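PDB 5Z06: BDI_3064 protein from Parabacteroides distasonis ATCC 8503, which hydrolyses linear beta-1,2-glucan and beta-1,2-glucooligosaccharides of four or more units as an exo-acting enzyme, releasing sophorose from the non-reducing end. Local coordinates for residues K199-P211 against M241-A255. Residues are numbered along the deposited sequence; the frame is centred on the assembly and turned at random.
Sequences KAYERHIDIKWIP and MNRYTDFLGEVGKKA
Asp-206 OD1 is gripped twice: Thr-245 OG1 donates to it over 2.6 Å, nearly in line with the C-O bond, and a water is hydrogen-bonded to OD1 at 2.8 Å. That water accepts from Arg-243 NH1, linking aspartate and arginine, whose charged atoms do not touch directly. The other oxygen, OD2, takes the in-plane N-H of His-204 NE2 at 2.8 Å, arriving from above the carboxylate plane, and is salt-bridged to Arg-297 of helix 284-297; Tyr-635 holds the far ring nitrogen, ND1, and Glu-301 pairs with Arg-243 NE. Beneath this network, strands 204-210 and 243-247 run antiparallel, with Ile-205 facing Asp-246 and Ile-207 facing Tyr-244 as hydrogen-bonded pairs. Their shared face is mainly apolar: Ile-205 CD1 touches both Leu-248 CD1 (3.6 Å) and Ala-255 CB. It also buries one acid, Asp-246, whose OD1 is bonded to Tyr-244 OH at 2.7 Å and OD2 to Arg-224 and Tyr-257. Trp-209, with chi1 at 59° placing CG between its backbone N and carbonyl carbon, lays its indole flat against the backbone of Asn-242 and Arg-243; Tyr-244 CB meets the rim at CZ3 (3.7 Å). With an alanine here, that backbone would probably lose its flat cover, and a gap would open beside Tyr-244 CB. Past the strand end, Gly-249 N bonds to Arg-203 O at 2.9 Å, and the Phe-247 ring spreads its face over that same oxygen. With strand 194-200 the sheet is three-stranded, and its Ile-205, Ile-207 and Tyr-244 face packs on the four-stranded sheet of 219-225, as in a fibronectin type III-like sandwich; the opposite, charged face, its buried Asp-206 probably ionised among its donors, is tied to helix 284-297.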
ATOM      1  N   LYS A 199      20.590  10.177  -1.846  1.00 34.97           N
ATOM      2  CA  LYS A 199      20.751   9.516  -3.109  1.00 36.61           C
ATOM      3  C   LYS A 199      19.831  10.233  -4.075  1.00 33.44           C
ATOM      4  O   LYS A 199      18.608  10.220  -3.913  1.00 32.10           O
ATOM      5  CB  LYS A 199      20.456   8.016  -2.942  1.00 38.25           C
ATOM      6  CG  LYS A 199      20.534   7.170  -4.193  1.00 44.55           C
ATOM      7  CD  LYS A 199      21.777   7.338  -5.056  1.00 50.25           C
ATOM      8  CE  LYS A 199      21.637   6.481  -6.311  1.00 50.59           C
ATOM      9  NZ  LYS A 199      22.750   6.748  -7.255  1.00 50.32           N
ATOM     10  N   ALA A 200      20.427  10.920  -5.039  1.00 31.28           N
ATOM     11  CA  ALA A 200      19.655  11.666  -6.011  1.00 31.96           C
ATOM     12  C   ALA A 200      19.280  10.757  -7.149  1.00 29.73           C
ATOM     13  O   ALA A 200      19.966   9.797  -7.464  1.00 29.57           O
ATOM     14  CB  ALA A 200      20.418  12.869  -6.532  1.00 33.02           C
ATOM     15  N   TYR A 201      18.145  11.070  -7.732  1.00 28.34           N
ATOM     16  CA  TYR A 201      17.704  10.491  -8.977  1.00 29.64           C
ATOM     17  C   TYR A 201      17.410  11.692  -9.876  1.00 29.86           C
ATOM     18  O   TYR A 201      18.137  12.686  -9.789  1.00 31.69           O
ATOM     19  CB  TYR A 201      16.521   9.568  -8.693  1.00 29.13           C
ATOM     20  CG  TYR A 201      16.959   8.406  -7.846  1.00 28.43           C
ATOM     21  CD1 TYR A 201      17.020   8.537  -6.477  1.00 28.68           C
ATOM     22  CD2 TYR A 201      17.358   7.194  -8.419  1.00 28.34           C
ATOM     23  CE1 TYR A 201      17.432   7.493  -5.684  1.00 28.13           C
ATOM     24  CE2 TYR A 201      17.771   6.132  -7.632  1.00 27.71           C
ATOM     25  CZ  TYR A 201      17.796   6.298  -6.261  1.00 28.65           C
ATOM     26  OH  TYR A 201      18.207   5.309  -5.413  1.00 30.57           O
ATOM     27  N   GLU A 202      16.381  11.643 -10.709  1.00 28.18           N
ATOM     28  CA  GLU A 202      16.132  12.729 -11.639  1.00 28.13           C
ATOM     29  C   GLU A 202      15.294  13.848 -11.052  1.00 29.10           C
ATOM     30  O   GLU A 202      15.569  15.046 -11.259  1.00 28.89           O
ATOM     31  CB  GLU A 202      15.474  12.186 -12.885  1.00 28.60           C
ATOM     32  CG  GLU A 202      15.292  13.256 -13.954  1.00 29.96           C
ATOM     33  CD  GLU A 202      14.598  12.733 -15.155  1.00 28.76           C
ATOM     34  OE1 GLU A 202      13.458  13.155 -15.376  1.00 32.85           O
ATOM     35  OE2 GLU A 202      15.176  11.905 -15.869  1.00 28.56           O
ATOM     36  N   ARG A 203      14.247  13.459 -10.351  1.00 30.04           N
ATOM     37  CA  ARG A 203      13.283  14.408  -9.812  1.00 29.78           C
ATOM     38  C   ARG A 203      13.248  14.398  -8.308  1.00 29.38           C
ATOM     39  O   ARG A 203      12.491  15.169  -7.695  1.00 30.00           O
ATOM     40  CB  ARG A 203      11.902  14.072 -10.349  1.00 31.09           C
ATOM     41  CG  ARG A 203      11.850  13.929 -11.852  1.00 31.81           C
ATOM     42  CD  ARG A 203      12.224  15.219 -12.523  1.00 33.79           C
ATOM     43  NE  ARG A 203      12.122  15.083 -13.966  1.00 37.19           N
ATOM     44  CZ  ARG A 203      11.770  16.051 -14.797  1.00 40.15           C
ATOM     45  NH1 ARG A 203      11.482  17.261 -14.341  1.00 46.09           N
ATOM     46  NH2 ARG A 203      11.718  15.813 -16.096  1.00 40.91           N
ATOM     47  N   HIS A 204      14.071  13.558  -7.690  1.00 26.12           N
ATOM     48  CA  HIS A 204      14.005  13.452  -6.261  1.00 25.61           C
ATOM     49  C   HIS A 204      15.302  13.032  -5.666  1.00 24.47           C
ATOM     50  O   HIS A 204      16.156  12.505  -6.364  1.00 24.60           O
ATOM     51  CB  HIS A 204      12.902  12.496  -5.837  1.00 24.70           C
ATOM     52  CG  HIS A 204      13.319  11.076  -5.852  1.00 24.97           C
ATOM     53  ND1 HIS A 204      13.421  10.353  -7.016  1.00 24.71           N
ATOM     54  CD2 HIS A 204      13.678  10.245  -4.845  1.00 23.97           C
ATOM     55  CE1 HIS A 204      13.827   9.132  -6.721  1.00 26.16           C
ATOM     56  NE2 HIS A 204      13.992   9.043  -5.414  1.00 24.28           N
ATOM     57  N   ILE A 205      15.411  13.297  -4.367  1.00 24.03           N
ATOM     58  CA  ILE A 205      16.505  12.856  -3.555  1.00 26.74           C
ATOM     59  C   ILE A 205      15.925  12.053  -2.417  1.00 26.67           C
ATOM     60  O   ILE A 205      14.995  12.480  -1.744  1.00 28.81           O
ATOM     61  CB  ILE A 205      17.337  14.022  -3.008  1.00 26.67           C
ATOM     62  CG1 ILE A 205      17.853  14.846  -4.184  1.00 26.27           C
ATOM     63  CG2 ILE A 205      18.472  13.478  -2.133  1.00 27.21           C
ATOM     64  CD1 ILE A 205      18.563  16.122  -3.806  1.00 28.22           C
ATOM     65  N   ASP A 206      16.487  10.877  -2.226  1.00 27.79           N
ATOM     66  CA  ASP A 206      16.132  10.023  -1.120  1.00 29.07           C
ATOM     67  C   ASP A 206      17.157  10.197  -0.048  1.00 30.21           C
ATOM     68  O   ASP A 206      18.351  10.055  -0.315  1.00 29.90           O
ATOM     69  CB  ASP A 206      16.132   8.565  -1.569  1.00 29.88           C
ATOM     70  CG  ASP A 206      14.904   8.211  -2.347  1.00 28.70           C
ATOM     71  OD1 ASP A 206      13.826   8.698  -1.948  1.00 27.97           O
ATOM     72  OD2 ASP A 206      15.014   7.436  -3.328  1.00 28.34           O
ATOM     73  N   ILE A 207      16.698  10.481   1.161  1.00 30.85           N
ATOM     74  CA  ILE A 207      17.572  10.421   2.310  1.00 33.23           C
ATOM     75  C   ILE A 207      17.119   9.289   3.202  1.00 34.87           C
ATOM     76  O   ILE A 207      15.959   8.893   3.182  1.00 37.04           O
ATOM     77  CB  ILE A 207      17.702  11.774   3.059  1.00 32.08           C
ATOM     78  CG1 ILE A 207      16.415  12.161   3.778  1.00 33.06           C
ATOM     79  CG2 ILE A 207      18.168  12.855   2.079  1.00 32.22           C
ATOM     80  CD1 ILE A 207      16.484  13.491   4.530  1.00 33.91           C
ATOM     81  N   LYS A 208      18.073   8.770   3.959  1.00 37.14           N
ATOM     82  CA  LYS A 208      17.873   7.651   4.841  1.00 39.00           C
ATOM     83  C   LYS A 208      18.736   7.873   6.067  1.00 39.42           C
ATOM     84  O   LYS A 208      19.874   8.386   5.973  1.00 33.92           O
ATOM     85  CB  LYS A 208      18.300   6.338   4.166  1.00 43.92           C
ATOM     86  CG  LYS A 208      17.818   5.091   4.922  1.00 50.04           C
ATOM     87  CD  LYS A 208      18.511   3.800   4.495  1.00 53.93           C
ATOM     88  CE  LYS A 208      18.012   2.599   5.304  1.00 56.67           C
ATOM     89  NZ  LYS A 208      18.314   2.655   6.763  1.00 57.43           N
ATOM     90  N   TRP A 209      18.199   7.459   7.203  1.00 37.90           N
ATOM     91  CA  TRP A 209      18.872   7.608   8.466  1.00 40.74           C
ATOM     92  C   TRP A 209      18.656   6.359   9.338  1.00 44.48           C
ATOM     93  O   TRP A 209      17.807   5.519   9.021  1.00 43.77           O
ATOM     94  CB  TRP A 209      18.388   8.889   9.150  1.00 38.54           C
ATOM     95  CG  TRP A 209      16.903   8.923   9.416  1.00 39.05           C
ATOM     96  CD1 TRP A 209      16.263   8.339  10.455  1.00 40.24           C
ATOM     97  CD2 TRP A 209      15.881   9.552   8.620  1.00 37.60           C
ATOM     98  NE1 TRP A 209      14.910   8.581  10.384  1.00 41.88           N
ATOM     99  CE2 TRP A 209      14.645   9.315   9.266  1.00 39.23           C
ATOM    100  CE3 TRP A 209      15.890  10.303   7.439  1.00 36.89           C
ATOM    101  CZ2 TRP A 209      13.421   9.787   8.762  1.00 39.15           C
ATOM    102  CZ3 TRP A 209      14.673  10.784   6.942  1.00 35.25           C
ATOM    103  CH2 TRP A 209      13.459  10.518   7.600  1.00 37.50           C
ATOM    104  N   ILE A 210      19.466   6.226  10.390  1.00 47.44           N
ATOM    105  CA  ILE A 210      19.342   5.145  11.379  1.00 49.97           C
ATOM    106  C   ILE A 210      19.050   5.843  12.689  1.00 50.82           C
ATOM    107  O   ILE A 210      19.752   6.791  13.028  1.00 51.04           O
ATOM    108  CB  ILE A 210      20.647   4.344  11.581  1.00 54.36           C
ATOM    109  CG1 ILE A 210      21.299   3.951  10.245  1.00 55.93           C
ATOM    110  CG2 ILE A 210      20.390   3.098  12.420  1.00 55.70           C
ATOM    111  CD1 ILE A 210      22.773   4.304  10.219  1.00 58.13           C
ATOM    112  N   PRO A 211      18.013   5.396  13.426  1.00 55.18           N
ATOM    113  CA  PRO A 211      17.679   5.985  14.733  1.00 56.13           C
ATOM    114  C   PRO A 211      18.818   5.956  15.777  1.00 56.04           C
ATOM    115  O   PRO A 211      19.645   5.047  15.756  1.00 53.69           O
ATOM    116  CB  PRO A 211      16.493   5.134  15.210  1.00 56.71           C
ATOM    117  CG  PRO A 211      15.878   4.596  13.973  1.00 57.61           C
ATOM    118  CD  PRO A 211      16.971   4.460  12.956  1.00 56.72           C
ATOM    119  N   MET A 241       9.063   5.261   9.457  1.00 43.47           N
ATOM    120  CA  MET A 241       9.739   5.533   8.201  1.00 45.12           C
ATOM    121  C   MET A 241      11.088   6.212   8.499  1.00 44.72           C
ATOM    122  O   MET A 241      11.114   7.385   8.840  1.00 54.23           O
ATOM    123  CB  MET A 241       8.807   6.409   7.348  1.00 45.61           C
ATOM    124  CG  MET A 241       9.181   6.610   5.895  1.00 47.53           C
ATOM    125  SD  MET A 241       9.345   5.106   4.934  1.00 50.78           S
ATOM    126  CE  MET A 241       7.653   4.540   4.969  1.00 51.02           C
ATOM    127  N   ASN A 242      12.193   5.472   8.362  1.00 40.81           N
ATOM    128  CA  ASN A 242      13.564   6.001   8.502  1.00 40.24           C
ATOM    129  C   ASN A 242      14.134   6.528   7.185  1.00 38.52           C
ATOM    130  O   ASN A 242      15.322   6.355   6.854  1.00 36.07           O
ATOM    131  CB  ASN A 242      14.499   4.922   9.047  1.00 41.18           C
ATOM    132  CG  ASN A 242      14.099   4.456  10.425  1.00 44.23           C
ATOM    133  OD1 ASN A 242      13.633   5.240  11.272  1.00 45.28           O
ATOM    134  ND2 ASN A 242      14.263   3.165  10.658  1.00 46.02           N
ATOM    135  N   ARG A 243      13.283   7.222   6.456  1.00 34.71           N
ATOM    136  CA  ARG A 243      13.537   7.492   5.087  1.00 32.68           C
ATOM    137  C   ARG A 243      12.696   8.649   4.669  1.00 30.16           C
ATOM    138  O   ARG A 243      11.560   8.751   5.103  1.00 33.72           O
ATOM    139  CB  ARG A 243      13.097   6.285   4.289  1.00 34.60           C
ATOM    140  CG  ARG A 243      14.072   5.996   3.232  1.00 33.71           C
ATOM    141  CD  ARG A 243      13.595   4.889   2.318  1.00 31.01           C
ATOM    142  NE  ARG A 243      14.732   4.030   2.140  1.00 28.25           N
ATOM    143  CZ  ARG A 243      15.848   4.361   1.506  1.00 26.96           C
ATOM    144  NH1 ARG A 243      15.989   5.523   0.881  1.00 27.61           N
ATOM    145  NH2 ARG A 243      16.819   3.480   1.457  1.00 26.08           N
ATOM    146  N   TYR A 244      13.228   9.504   3.812  1.00 27.65           N
ATOM    147  CA  TYR A 244      12.436  10.585   3.282  1.00 28.02           C
ATOM    148  C   TYR A 244      12.752  10.786   1.815  1.00 28.11           C
ATOM    149  O   TYR A 244      13.921  10.790   1.418  1.00 27.91           O
ATOM    150  CB  TYR A 244      12.659  11.867   4.078  1.00 27.69           C
ATOM    151  CG  TYR A 244      12.034  13.043   3.400  1.00 27.52           C
ATOM    152  CD1 TYR A 244      10.653  13.111   3.242  1.00 28.15           C
ATOM    153  CD2 TYR A 244      12.817  14.064   2.872  1.00 27.79           C
ATOM    154  CE1 TYR A 244      10.057  14.171   2.589  1.00 28.18           C
ATOM    155  CE2 TYR A 244      12.234  15.141   2.237  1.00 27.91           C
ATOM    156  CZ  TYR A 244      10.866  15.189   2.094  1.00 27.71           C
ATOM    157  OH  TYR A 244      10.321  16.256   1.455  1.00 28.76           O
ATOM    158  N   THR A 245      11.686  10.924   1.033  1.00 27.73           N
ATOM    159  CA  THR A 245      11.761  11.129  -0.379  1.00 28.94           C
ATOM    160  C   THR A 245      11.392  12.571  -0.677  1.00 29.07           C
ATOM    161  O   THR A 245      10.240  12.979  -0.534  1.00 28.96           O
ATOM    162  CB  THR A 245      10.849  10.134  -1.103  1.00 29.11           C
ATOM    163  OG1 THR A 245      11.434   8.827  -1.005  1.00 29.00           O
ATOM    164  CG2 THR A 245      10.692  10.505  -2.564  1.00 30.02           C
ATOM    165  N   ASP A 246      12.389  13.341  -1.096  1.00 29.36           N
ATOM    166  CA  ASP A 246      12.182  14.722  -1.380  1.00 29.59           C
ATOM    167  C   ASP A 246      12.022  14.865  -2.860  1.00 30.14           C
ATOM    168  O   ASP A 246      13.005  14.825  -3.604  1.00 27.31           O
ATOM    169  CB  ASP A 246      13.349  15.579  -0.924  1.00 31.43           C
ATOM    170  CG  ASP A 246      12.991  17.049  -0.892  1.00 33.76           C
ATOM    171  OD1 ASP A 246      11.851  17.382  -0.488  1.00 37.12           O
ATOM    172  OD2 ASP A 246      13.846  17.871  -1.278  1.00 33.85           O
ATOM    173  N   PHE A 247      10.784  15.055  -3.285  1.00 27.58           N
ATOM    174  CA  PHE A 247      10.517  15.230  -4.679  1.00 29.72           C
ATOM    175  C   PHE A 247      10.735  16.693  -5.054  1.00 30.00           C
ATOM    176  O   PHE A 247       9.881  17.518  -4.811  1.00 32.65           O
ATOM    177  CB  PHE A 247       9.105  14.781  -5.039  1.00 27.62           C
ATOM    178  CG  PHE A 247       8.923  14.620  -6.506  1.00 28.45           C
ATOM    179  CD1 PHE A 247       8.535  15.696  -7.291  1.00 28.82           C
ATOM    180  CD2 PHE A 247       9.215  13.420  -7.111  1.00 27.73           C
ATOM    181  CE1 PHE A 247       8.379  15.547  -8.656  1.00 30.26           C
ATOM    182  CE2 PHE A 247       9.094  13.272  -8.471  1.00 28.54           C
ATOM    183  CZ  PHE A 247       8.663  14.332  -9.252  1.00 29.15           C
ATOM    184  N   LEU A 248      11.876  16.991  -5.653  1.00 30.92           N
ATOM    185  CA  LEU A 248      12.198  18.349  -6.108  1.00 33.14           C
ATOM    186  C   LEU A 248      11.498  18.695  -7.398  1.00 32.16           C
ATOM    187  O   LEU A 248      11.210  19.850  -7.645  1.00 32.67           O
ATOM    188  CB  LEU A 248      13.712  18.517  -6.318  1.00 33.32           C
ATOM    189  CG  LEU A 248      14.503  18.286  -5.033  1.00 34.97           C
ATOM    190  CD1 LEU A 248      15.970  18.049  -5.343  1.00 37.15           C
ATOM    191  CD2 LEU A 248      14.318  19.462  -4.092  1.00 36.29           C
ATOM    192  N   GLY A 249      11.244  17.697  -8.230  1.00 30.96           N
ATOM    193  CA  GLY A 249      10.616  17.911  -9.532  1.00 32.34           C
ATOM    194  C   GLY A 249      11.480  18.644 -10.534  1.00 31.35           C
ATOM    195  O   GLY A 249      10.974  19.091 -11.524  1.00 31.74           O
ATOM    196  N   GLU A 250      12.790  18.703 -10.294  1.00 33.14           N
ATOM    197  CA  GLU A 250      13.703  19.525 -11.049  1.00 33.10           C
ATOM    198  C   GLU A 250      15.028  18.790 -11.196  1.00 33.42           C
ATOM    199  O   GLU A 250      15.545  18.211 -10.229  1.00 30.13           O
ATOM    200  CB  GLU A 250      13.915  20.821 -10.298  1.00 37.32           C
ATOM    201  CG  GLU A 250      14.939  21.742 -10.931  1.00 42.50           C
ATOM    202  CD  GLU A 250      14.900  23.152 -10.366  1.00 45.70           C
ATOM    203  OE1 GLU A 250      14.042  23.435  -9.500  1.00 47.13           O
ATOM    204  OE2 GLU A 250      15.747  23.968 -10.800  1.00 48.87           O
ATOM    205  N   VAL A 251      15.563  18.819 -12.405  1.00 32.39           N
ATOM    206  CA  VAL A 251      16.789  18.130 -12.734  1.00 34.25           C
ATOM    207  C   VAL A 251      17.976  19.073 -12.565  1.00 34.61           C
ATOM    208  O   VAL A 251      17.883  20.258 -12.841  1.00 29.83           O
ATOM    209  CB  VAL A 251      16.757  17.601 -14.171  1.00 35.33           C
ATOM    210  CG1 VAL A 251      17.951  16.683 -14.426  1.00 34.94           C
ATOM    211  CG2 VAL A 251      15.462  16.834 -14.412  1.00 35.98           C
ATOM    212  N   GLY A 252      19.100  18.521 -12.127  1.00 34.61           N
ATOM    213  CA  GLY A 252      20.319  19.298 -11.915  1.00 33.84           C
ATOM    214  C   GLY A 252      20.243  20.141 -10.665  1.00 32.15           C
ATOM    215  O   GLY A 252      20.940  21.114 -10.543  1.00 35.77           O
ATOM    216  N   LYS A 253      19.411  19.750  -9.723  1.00 31.64           N
ATOM    217  CA  LYS A 253      19.160  20.549  -8.546  1.00 30.80           C
ATOM    218  C   LYS A 253      19.867  19.925  -7.392  1.00 31.38           C
ATOM    219  O   LYS A 253      19.645  18.737  -7.086  1.00 30.04           O
ATOM    220  CB  LYS A 253      17.670  20.604  -8.246  1.00 31.44           C
ATOM    221  CG  LYS A 253      17.293  21.562  -7.132  1.00 33.03           C
ATOM    222  CD  LYS A 253      17.637  23.021  -7.443  1.00 35.72           C
ATOM    223  CE  LYS A 253      16.731  23.937  -6.615  1.00 40.05           C
ATOM    224  NZ  LYS A 253      17.118  25.381  -6.591  1.00 42.91           N
ATOM    225  N   LYS A 254      20.720  20.725  -6.758  1.00 30.57           N
ATOM    226  CA  LYS A 254      21.459  20.305  -5.596  1.00 32.99           C
ATOM    227  C   LYS A 254      20.645  20.643  -4.369  1.00 32.61           C
ATOM    228  O   LYS A 254      20.069  21.723  -4.277  1.00 31.70           O
ATOM    229  CB  LYS A 254      22.821  21.000  -5.525  1.00 34.99           C
ATOM    230  CG  LYS A 254      23.627  20.570  -4.310  1.00 37.11           C
ATOM    231  CD  LYS A 254      25.128  20.735  -4.533  1.00 37.77           C
ATOM    232  CE  LYS A 254      25.924  20.017  -3.449  1.00 39.31           C
ATOM    233  NZ  LYS A 254      27.383  20.321  -3.522  1.00 39.62           N
ATOM    234  N   ALA A 255      20.581  19.704  -3.437  1.00 33.90           N
ATOM    235  CA  ALA A 255      19.952  19.961  -2.144  1.00 35.11           C
ATOM    236  C   ALA A 255      20.731  19.285  -1.032  1.00 35.51           C
ATOM    237  O   ALA A 255      21.339  18.240  -1.226  1.00 35.10           O
ATOM    238  CB  ALA A 255      18.494  19.512  -2.133  1.00 35.18           C
TER
HETATM  239  O   HOH W   1      14.069   7.830   0.690  1.00 37.50           O